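Local coordinates for protein ATP phosphoribosyltransferase regulatory subunit (Bacillus halodurans, PDB 3OD1) that is probably required, together with HisG, for the first step of histidine biosynthesis and may allow its feedback regulation by histidine, at residues V272-E284 against L294-K306. Numbering follows the deposited sequence.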
ATOM      1  N   VAL B 272     -14.256  22.118  16.500  1.00 37.95           N
ATOM      2  CA  VAL B 272     -13.310  21.531  17.437  1.00 37.56           C
ATOM      3  C   VAL B 272     -13.023  20.105  16.964  1.00 41.06           C
ATOM      4  O   VAL B 272     -13.899  19.240  17.022  1.00 36.80           O
ATOM      5  CB  VAL B 272     -13.889  21.479  18.867  1.00 42.28           C
ATOM      6  CG1 VAL B 272     -12.972  20.657  19.803  1.00 40.43           C
ATOM      7  CG2 VAL B 272     -14.131  22.892  19.418  1.00 43.56           C
ATOM      8  N   LEU B 273     -11.813  19.855  16.470  1.00 39.40           N
ATOM      9  CA  LEU B 273     -11.516  18.552  15.860  1.00 30.95           C
ATOM     10  C   LEU B 273     -11.058  17.533  16.899  1.00 38.06           C
ATOM     11  O   LEU B 273     -11.039  16.335  16.645  1.00 35.32           O
ATOM     12  CB  LEU B 273     -10.461  18.691  14.749  1.00 32.91           C
ATOM     13  CG  LEU B 273     -10.819  19.367  13.409  1.00 36.10           C
ATOM     14  CD1 LEU B 273      -9.619  19.341  12.464  1.00 38.31           C
ATOM     15  CD2 LEU B 273     -12.001  18.689  12.738  1.00 37.73           C
ATOM     16  N   HIS B 274     -10.697  18.021  18.080  1.00 38.03           N
ATOM     17  CA  HIS B 274     -10.061  17.189  19.084  1.00 39.74           C
ATOM     18  C   HIS B 274     -10.042  17.990  20.379  1.00 38.28           C
ATOM     19  O   HIS B 274     -10.010  19.221  20.348  1.00 41.95           O
ATOM     20  CB  HIS B 274      -8.638  16.848  18.628  1.00 39.59           C
ATOM     21  CG  HIS B 274      -8.029  15.680  19.340  1.00 38.74           C
ATOM     22  ND1 HIS B 274      -7.554  15.764  20.631  1.00 39.39           N
ATOM     23  CD2 HIS B 274      -7.791  14.409  18.933  1.00 40.50           C
ATOM     24  CE1 HIS B 274      -7.064  14.591  20.995  1.00 39.02           C
ATOM     25  NE2 HIS B 274      -7.198  13.752  19.984  1.00 39.93           N
HETATM   26  N   MSE B 275     -10.072  17.316  21.521  1.00 39.98           N
HETATM   27  CA  MSE B 275     -10.067  18.043  22.787  1.00 43.03           C
HETATM   28  C   MSE B 275      -8.727  18.712  23.115  1.00 47.40           C
HETATM   29  O   MSE B 275      -8.699  19.694  23.862  1.00 45.70           O
HETATM   30  CB  MSE B 275     -10.541  17.152  23.944  1.00 40.82           C
HETATM   31  CG  MSE B 275     -11.998  16.704  23.824  1.00 36.32           C
HETATM   32 SE   MSE B 275     -13.255  18.197  23.979  0.59 45.54          SE
HETATM   33  CE  MSE B 275     -13.016  18.594  25.888  1.00 42.45           C
ATOM     34  N   SER B 276      -7.621  18.212  22.563  1.00 40.73           N
ATOM     35  CA  SER B 276      -6.307  18.757  22.950  1.00 47.42           C
ATOM     36  C   SER B 276      -5.236  18.782  21.852  1.00 49.73           C
ATOM     37  O   SER B 276      -4.323  19.604  21.871  1.00 55.14           O
ATOM     38  CB  SER B 276      -5.753  17.970  24.135  1.00 43.47           C
ATOM     39  OG  SER B 276      -5.747  16.579  23.845  1.00 50.49           O
ATOM     40  N   TYR B 277      -5.350  17.876  20.903  1.00 42.41           N
ATOM     41  CA  TYR B 277      -4.269  17.606  19.957  1.00 41.44           C
ATOM     42  C   TYR B 277      -3.902  18.789  19.057  1.00 37.81           C
ATOM     43  O   TYR B 277      -2.726  19.108  18.899  1.00 37.43           O
ATOM     44  CB  TYR B 277      -4.674  16.404  19.121  1.00 33.46           C
ATOM     45  CG  TYR B 277      -3.718  15.974  18.051  1.00 35.02           C
ATOM     46  CD1 TYR B 277      -2.718  15.037  18.325  1.00 37.47           C
ATOM     47  CD2 TYR B 277      -3.857  16.433  16.742  1.00 32.74           C
ATOM     48  CE1 TYR B 277      -1.859  14.601  17.338  1.00 37.36           C
ATOM     49  CE2 TYR B 277      -2.994  15.998  15.740  1.00 32.66           C
ATOM     50  CZ  TYR B 277      -2.000  15.077  16.051  1.00 37.67           C
ATOM     51  OH  TYR B 277      -1.134  14.626  15.072  1.00 35.21           O
ATOM     52  N   TYR B 278      -4.902  19.433  18.467  1.00 37.31           N
ATOM     53  CA  TYR B 278      -4.651  20.591  17.610  1.00 40.51           C
ATOM     54  C   TYR B 278      -4.491  21.848  18.445  1.00 41.22           C
ATOM     55  O   TYR B 278      -5.172  22.019  19.457  1.00 37.39           O
ATOM     56  CB  TYR B 278      -5.766  20.770  16.580  1.00 35.60           C
ATOM     57  CG  TYR B 278      -5.910  19.599  15.643  1.00 37.52           C
ATOM     58  CD1 TYR B 278      -5.109  19.482  14.519  1.00 36.42           C
ATOM     59  CD2 TYR B 278      -6.859  18.604  15.887  1.00 43.06           C
ATOM     60  CE1 TYR B 278      -5.243  18.389  13.652  1.00 34.24           C
ATOM     61  CE2 TYR B 278      -7.005  17.521  15.034  1.00 39.49           C
ATOM     62  CZ  TYR B 278      -6.198  17.416  13.922  1.00 37.77           C
ATOM     63  OH  TYR B 278      -6.359  16.330  13.087  1.00 35.26           O
ATOM     64  N   THR B 279      -3.603  22.730  17.998  1.00 41.12           N
ATOM     65  CA  THR B 279      -3.203  23.900  18.771  1.00 43.65           C
ATOM     66  C   THR B 279      -3.646  25.229  18.149  1.00 43.55           C
ATOM     67  O   THR B 279      -3.560  26.283  18.775  1.00 40.49           O
ATOM     68  CB  THR B 279      -1.670  23.923  18.939  1.00 43.76           C
ATOM     69  OG1 THR B 279      -1.043  23.865  17.647  1.00 38.91           O
ATOM     70  CG2 THR B 279      -1.221  22.724  19.758  1.00 42.58           C
ATOM     71  N   GLY B 280      -4.111  25.194  16.912  1.00 40.63           N
ATOM     72  CA  GLY B 280      -4.397  26.436  16.219  1.00 45.09           C
ATOM     73  C   GLY B 280      -5.411  26.313  15.108  1.00 37.10           C
ATOM     74  O   GLY B 280      -6.519  25.833  15.328  1.00 38.80           O
ATOM     75  N   VAL B 281      -5.035  26.780  13.923  1.00 37.31           N
ATOM     76  CA  VAL B 281      -5.869  26.643  12.735  1.00 36.75           C
ATOM     77  C   VAL B 281      -6.260  25.189  12.545  1.00 37.44           C
ATOM     78  O   VAL B 281      -5.407  24.308  12.607  1.00 34.03           O
ATOM     79  CB  VAL B 281      -5.121  27.112  11.484  1.00 37.28           C
ATOM     80  CG1 VAL B 281      -5.969  26.895  10.238  1.00 36.88           C
ATOM     81  CG2 VAL B 281      -4.716  28.571  11.624  1.00 42.58           C
ATOM     82  N   VAL B 282      -7.554  24.952  12.337  1.00 34.03           N
ATOM     83  CA  VAL B 282      -8.079  23.629  12.014  1.00 32.76           C
ATOM     84  C   VAL B 282      -9.038  23.764  10.838  1.00 37.16           C
ATOM     85  O   VAL B 282      -9.625  24.828  10.629  1.00 39.97           O
ATOM     86  CB  VAL B 282      -8.818  22.971  13.214  1.00 36.96           C
ATOM     87  CG1 VAL B 282      -7.823  22.538  14.264  1.00 30.14           C
ATOM     88  CG2 VAL B 282      -9.860  23.930  13.817  1.00 38.80           C
ATOM     89  N   PHE B 283      -9.172  22.691  10.062  1.00 33.14           N
ATOM     90  CA  PHE B 283     -10.047  22.703   8.900  1.00 30.83           C
ATOM     91  C   PHE B 283     -10.558  21.315   8.543  1.00 33.91           C
ATOM     92  O   PHE B 283      -9.967  20.300   8.920  1.00 33.51           O
ATOM     93  CB  PHE B 283      -9.367  23.349   7.688  1.00 32.32           C
ATOM     94  CG  PHE B 283      -8.036  22.750   7.332  1.00 32.67           C
ATOM     95  CD1 PHE B 283      -7.951  21.704   6.425  1.00 35.76           C
ATOM     96  CD2 PHE B 283      -6.862  23.251   7.882  1.00 36.19           C
ATOM     97  CE1 PHE B 283      -6.721  21.148   6.084  1.00 32.77           C
ATOM     98  CE2 PHE B 283      -5.623  22.697   7.542  1.00 28.29           C
ATOM     99  CZ  PHE B 283      -5.558  21.641   6.652  1.00 28.36           C
ATOM    100  N   GLU B 284     -11.666  21.283   7.816  1.00 36.06           N
ATOM    101  CA  GLU B 284     -12.173  20.031   7.282  1.00 41.48           C
ATOM    102  C   GLU B 284     -12.889  20.276   5.971  1.00 40.37           C
ATOM    103  O   GLU B 284     -13.474  21.344   5.767  1.00 35.50           O
ATOM    104  CB  GLU B 284     -13.081  19.331   8.294  1.00 42.49           C
ATOM    105  CG  GLU B 284     -14.316  20.105   8.636  1.00 46.38           C
ATOM    106  CD  GLU B 284     -15.160  19.402   9.680  1.00 46.93           C
ATOM    107  OE1 GLU B 284     -14.675  18.423  10.297  1.00 43.82           O
ATOM    108  OE2 GLU B 284     -16.309  19.835   9.874  1.00 43.91           O
ATOM    109  N   LEU B 294     -14.702  14.604   4.182  1.00 34.19           N
ATOM    110  CA  LEU B 294     -13.799  13.751   3.405  1.00 36.23           C
ATOM    111  C   LEU B 294     -12.349  13.891   3.860  1.00 41.74           C
ATOM    112  O   LEU B 294     -11.533  12.969   3.681  1.00 40.91           O
ATOM    113  CB  LEU B 294     -13.867  14.130   1.928  1.00 31.59           C
ATOM    114  CG  LEU B 294     -15.244  14.301   1.284  1.00 46.85           C
ATOM    115  CD1 LEU B 294     -15.094  14.749  -0.156  1.00 43.04           C
ATOM    116  CD2 LEU B 294     -16.061  13.012   1.364  1.00 45.17           C
ATOM    117  N   CYS B 295     -12.028  15.051   4.433  1.00 39.35           N
ATOM    118  CA  CYS B 295     -10.649  15.366   4.810  1.00 37.19           C
ATOM    119  C   CYS B 295     -10.598  16.389   5.927  1.00 38.84           C
ATOM    120  O   CYS B 295     -11.595  17.057   6.228  1.00 33.58           O
ATOM    121  CB  CYS B 295      -9.888  15.908   3.602  1.00 31.69           C
ATOM    122  SG  CYS B 295     -10.686  17.326   2.849  1.00 38.32           S
ATOM    123  N   SER B 296      -9.422  16.524   6.529  1.00 30.38           N
ATOM    124  CA  SER B 296      -9.260  17.433   7.651  1.00 31.03           C
ATOM    125  C   SER B 296      -7.788  17.657   7.924  1.00 31.73           C
ATOM    126  O   SER B 296      -6.942  16.877   7.483  1.00 28.30           O
ATOM    127  CB  SER B 296      -9.950  16.875   8.894  1.00 32.18           C
ATOM    128  OG  SER B 296      -9.289  15.710   9.359  1.00 34.25           O
ATOM    129  N   GLY B 297      -7.477  18.732   8.640  1.00 34.24           N
ATOM    130  CA  GLY B 297      -6.095  19.000   8.996  1.00 34.71           C
ATOM    131  C   GLY B 297      -5.979  20.173   9.944  1.00 30.09           C
ATOM    132  O   GLY B 297      -6.978  20.667  10.471  1.00 30.96           O
ATOM    133  N   GLY B 298      -4.752  20.624  10.160  1.00 34.35           N
ATOM    134  CA  GLY B 298      -4.521  21.780  10.997  1.00 40.12           C
ATOM    135  C   GLY B 298      -3.221  21.683  11.768  1.00 39.36           C
ATOM    136  O   GLY B 298      -2.487  20.693  11.661  1.00 31.15           O
ATOM    137  N   ARG B 299      -2.956  22.716  12.560  1.00 34.40           N
ATOM    138  CA  ARG B 299      -1.730  22.824  13.356  1.00 35.11           C
ATOM    139  C   ARG B 299      -1.704  21.913  14.560  1.00 33.95           C
ATOM    140  O   ARG B 299      -2.661  21.847  15.318  1.00 37.46           O
ATOM    141  CB  ARG B 299      -1.544  24.250  13.856  1.00 36.54           C
ATOM    142  CG  ARG B 299      -1.225  25.226  12.787  1.00 46.11           C
ATOM    143  CD  ARG B 299       0.175  25.740  12.955  1.00 49.57           C
ATOM    144  NE  ARG B 299       0.651  26.263  11.685  1.00 44.21           N
ATOM    145  CZ  ARG B 299       1.835  25.987  11.162  1.00 39.73           C
ATOM    146  NH1 ARG B 299       2.676  25.190  11.813  1.00 40.83           N
ATOM    147  NH2 ARG B 299       2.178  26.518   9.994  1.00 42.17           N
ATOM    148  N   TYR B 300      -0.576  21.238  14.751  1.00 33.13           N
ATOM    149  CA  TYR B 300      -0.377  20.397  15.924  1.00 34.67           C
ATOM    150  C   TYR B 300       1.029  20.663  16.500  1.00 35.19           C
ATOM    151  O   TYR B 300       1.912  19.814  16.434  1.00 33.24           O
ATOM    152  CB  TYR B 300      -0.597  18.918  15.550  1.00 31.27           C
ATOM    153  CG  TYR B 300       0.230  18.428  14.365  1.00 34.27           C
ATOM    154  CD1 TYR B 300       1.414  17.741  14.575  1.00 32.35           C
ATOM    155  CD2 TYR B 300      -0.174  18.653  13.045  1.00 31.64           C
ATOM    156  CE1 TYR B 300       2.192  17.289  13.526  1.00 37.22           C
ATOM    157  CE2 TYR B 300       0.610  18.197  11.969  1.00 31.52           C
ATOM    158  CZ  TYR B 300       1.797  17.512  12.235  1.00 36.06           C
ATOM    159  OH  TYR B 300       2.614  17.038  11.225  1.00 36.40           O
ATOM    160  N   ASP B 301       1.213  21.856  17.070  1.00 37.40           N
ATOM    161  CA  ASP B 301       2.545  22.399  17.354  1.00 41.24           C
ATOM    162  C   ASP B 301       3.292  21.781  18.540  1.00 39.56           C
ATOM    163  O   ASP B 301       4.437  22.145  18.788  1.00 34.93           O
ATOM    164  CB  ASP B 301       2.485  23.922  17.565  1.00 38.16           C
ATOM    165  CG  ASP B 301       2.295  24.697  16.264  1.00 43.08           C
ATOM    166  OD1 ASP B 301       2.338  24.092  15.165  1.00 36.50           O
ATOM    167  OD2 ASP B 301       2.101  25.929  16.346  1.00 40.06           O
ATOM    168  N   GLU B 302       2.661  20.863  19.264  1.00 38.21           N
ATOM    169  CA  GLU B 302       3.311  20.256  20.431  1.00 39.73           C
ATOM    170  C   GLU B 302       3.706  18.782  20.231  1.00 38.05           C
ATOM    171  O   GLU B 302       4.336  18.173  21.094  1.00 41.65           O
ATOM    172  CB  GLU B 302       2.429  20.409  21.676  1.00 39.08           C
ATOM    173  CG  GLU B 302       2.171  21.867  22.051  1.00 48.45           C
ATOM    174  CD  GLU B 302       3.469  22.655  22.202  1.00 57.43           C
ATOM    175  OE1 GLU B 302       4.481  22.076  22.664  1.00 57.01           O
ATOM    176  OE2 GLU B 302       3.481  23.854  21.848  1.00 64.59           O
ATOM    177  N   LEU B 303       3.362  18.204  19.092  1.00 38.45           N
ATOM    178  CA  LEU B 303       3.687  16.790  18.884  1.00 38.43           C
ATOM    179  C   LEU B 303       5.188  16.532  18.753  1.00 37.96           C
ATOM    180  O   LEU B 303       5.725  15.649  19.420  1.00 36.30           O
ATOM    181  CB  LEU B 303       2.956  16.218  17.674  1.00 29.26           C
ATOM    182  CG  LEU B 303       3.171  14.725  17.394  1.00 37.11           C
ATOM    183  CD1 LEU B 303       2.622  13.861  18.531  1.00 32.39           C
ATOM    184  CD2 LEU B 303       2.513  14.342  16.081  1.00 32.57           C
ATOM    185  N   LEU B 304       5.869  17.290  17.894  1.00 34.69           N
ATOM    186  CA  LEU B 304       7.285  17.018  17.639  1.00 36.37           C
ATOM    187  C   LEU B 304       8.131  17.099  18.907  1.00 42.73           C
ATOM    188  O   LEU B 304       9.165  16.425  19.014  1.00 39.66           O
ATOM    189  CB  LEU B 304       7.852  17.923  16.535  1.00 37.24           C
ATOM    190  CG  LEU B 304       7.751  17.385  15.096  1.00 37.27           C
ATOM    191  CD1 LEU B 304       8.602  16.132  14.907  1.00 32.02           C
ATOM    192  CD2 LEU B 304       6.305  17.098  14.714  1.00 33.52           C
ATOM    193  N   SER B 305       7.693  17.919  19.863  1.00 45.79           N
ATOM    194  CA  SER B 305       8.376  18.035  21.151  1.00 44.81           C
ATOM    195  C   SER B 305       8.381  16.710  21.896  1.00 44.34           C
ATOM    196  O   SER B 305       9.341  16.394  22.591  1.00 41.33           O
ATOM    197  CB  SER B 305       7.723  19.102  22.029  1.00 45.25           C
ATOM    198  OG  SER B 305       7.930  20.391  21.488  1.00 56.85           O
ATOM    199  N   LYS B 306       7.301  15.945  21.760  1.00 42.26           N
ATOM    200  CA  LYS B 306       7.211  14.634  22.398  1.00 45.08           C
ATOM    201  C   LYS B 306       8.211  13.623  21.829  1.00 46.06           C
ATOM    202  O   LYS B 306       8.467  12.595  22.450  1.00 41.91           O
ATOM    203  CB  LYS B 306       5.786  14.089  22.310  1.00 44.16           C
ATOM    204  CG  LYS B 306       4.806  14.903  23.120  1.00 44.43           C
ATOM    205  CD  LYS B 306       3.386  14.450  22.922  1.00 42.41           C
ATOM    206  CE  LYS B 306       2.423  15.403  23.627  1.00 50.19           C
ATOM    207  NZ  LYS B 306       1.017  14.911  23.501  1.00 55.46           N
TER
HETATM  208  O   HOH W   1       0.127  19.173  19.197  1.00 35.96           O
HETATM  209  O   HOH W   2      -9.032  15.593  12.235  1.00 42.16           O
HETATM  210  O   HOH W   3      -0.640  26.292  16.875  1.00 37.32           O
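Phe283 lays one face of its ring on the backbone of Gly297 in the neighbouring antiparallel strand. Gly297 CA sits 3.8 Å from the ring centroid, 23° off the normal, a CH-pi contact. With chi1 at 54°, CG stands between the backbone N and the carbonyl carbon, and this turns the ring over the glycine. A CB on Gly297 would run into Phe283 CZ. The same two residues form a hydrogen-bonded pair, Phe283 N to Gly297 O and Gly297 N to Phe283 O, both 3.0 Å. With an alanine here in place of Phe283, the ring face over Gly297 CA is gone and a gap would probably open between the strand and Ile146.

Gly298 also has no room for a CB, which would strike Val281 O. Near it, Tyr278 turns the edge of its ring to Gly298 C and Arg299 O. Tyr278 OH and Ser296 OG share a water. Tyr277 and Tyr300 lie side by side and point the same way. Their planes differ by 16°, but the rings are slid apart and barely overlap. Tyr277 CE2 meets Tyr300 CB at 3.8 Å, and Tyr277 OH stands over one face of the Tyr300 ring, toward its rim.

Thr279 ties the loops together. Its N donates to Arg299 O, and its OG1 accepts a nearly straight bond from Asp301 N (3.1 Å). A water links Thr279 OG1 to Asp301 OD2, while Asp301 OD1 accepts a hydrogen bond from Ala313 N.

Arg299 continues to Asp142 in a salt bridge, and Tyr300 OH bonds Glu132. The hairpin of strands 281-286 and 295-298 lies inside the mixed sheet of the class II synthetase-like core, between strands 162-167 and 313-319. Ile146 of helix 139-155 and Phe316 of strand 313-319 touch Phe283, while helix 86-94 packs on Tyr277, Tyr300 and Leu303.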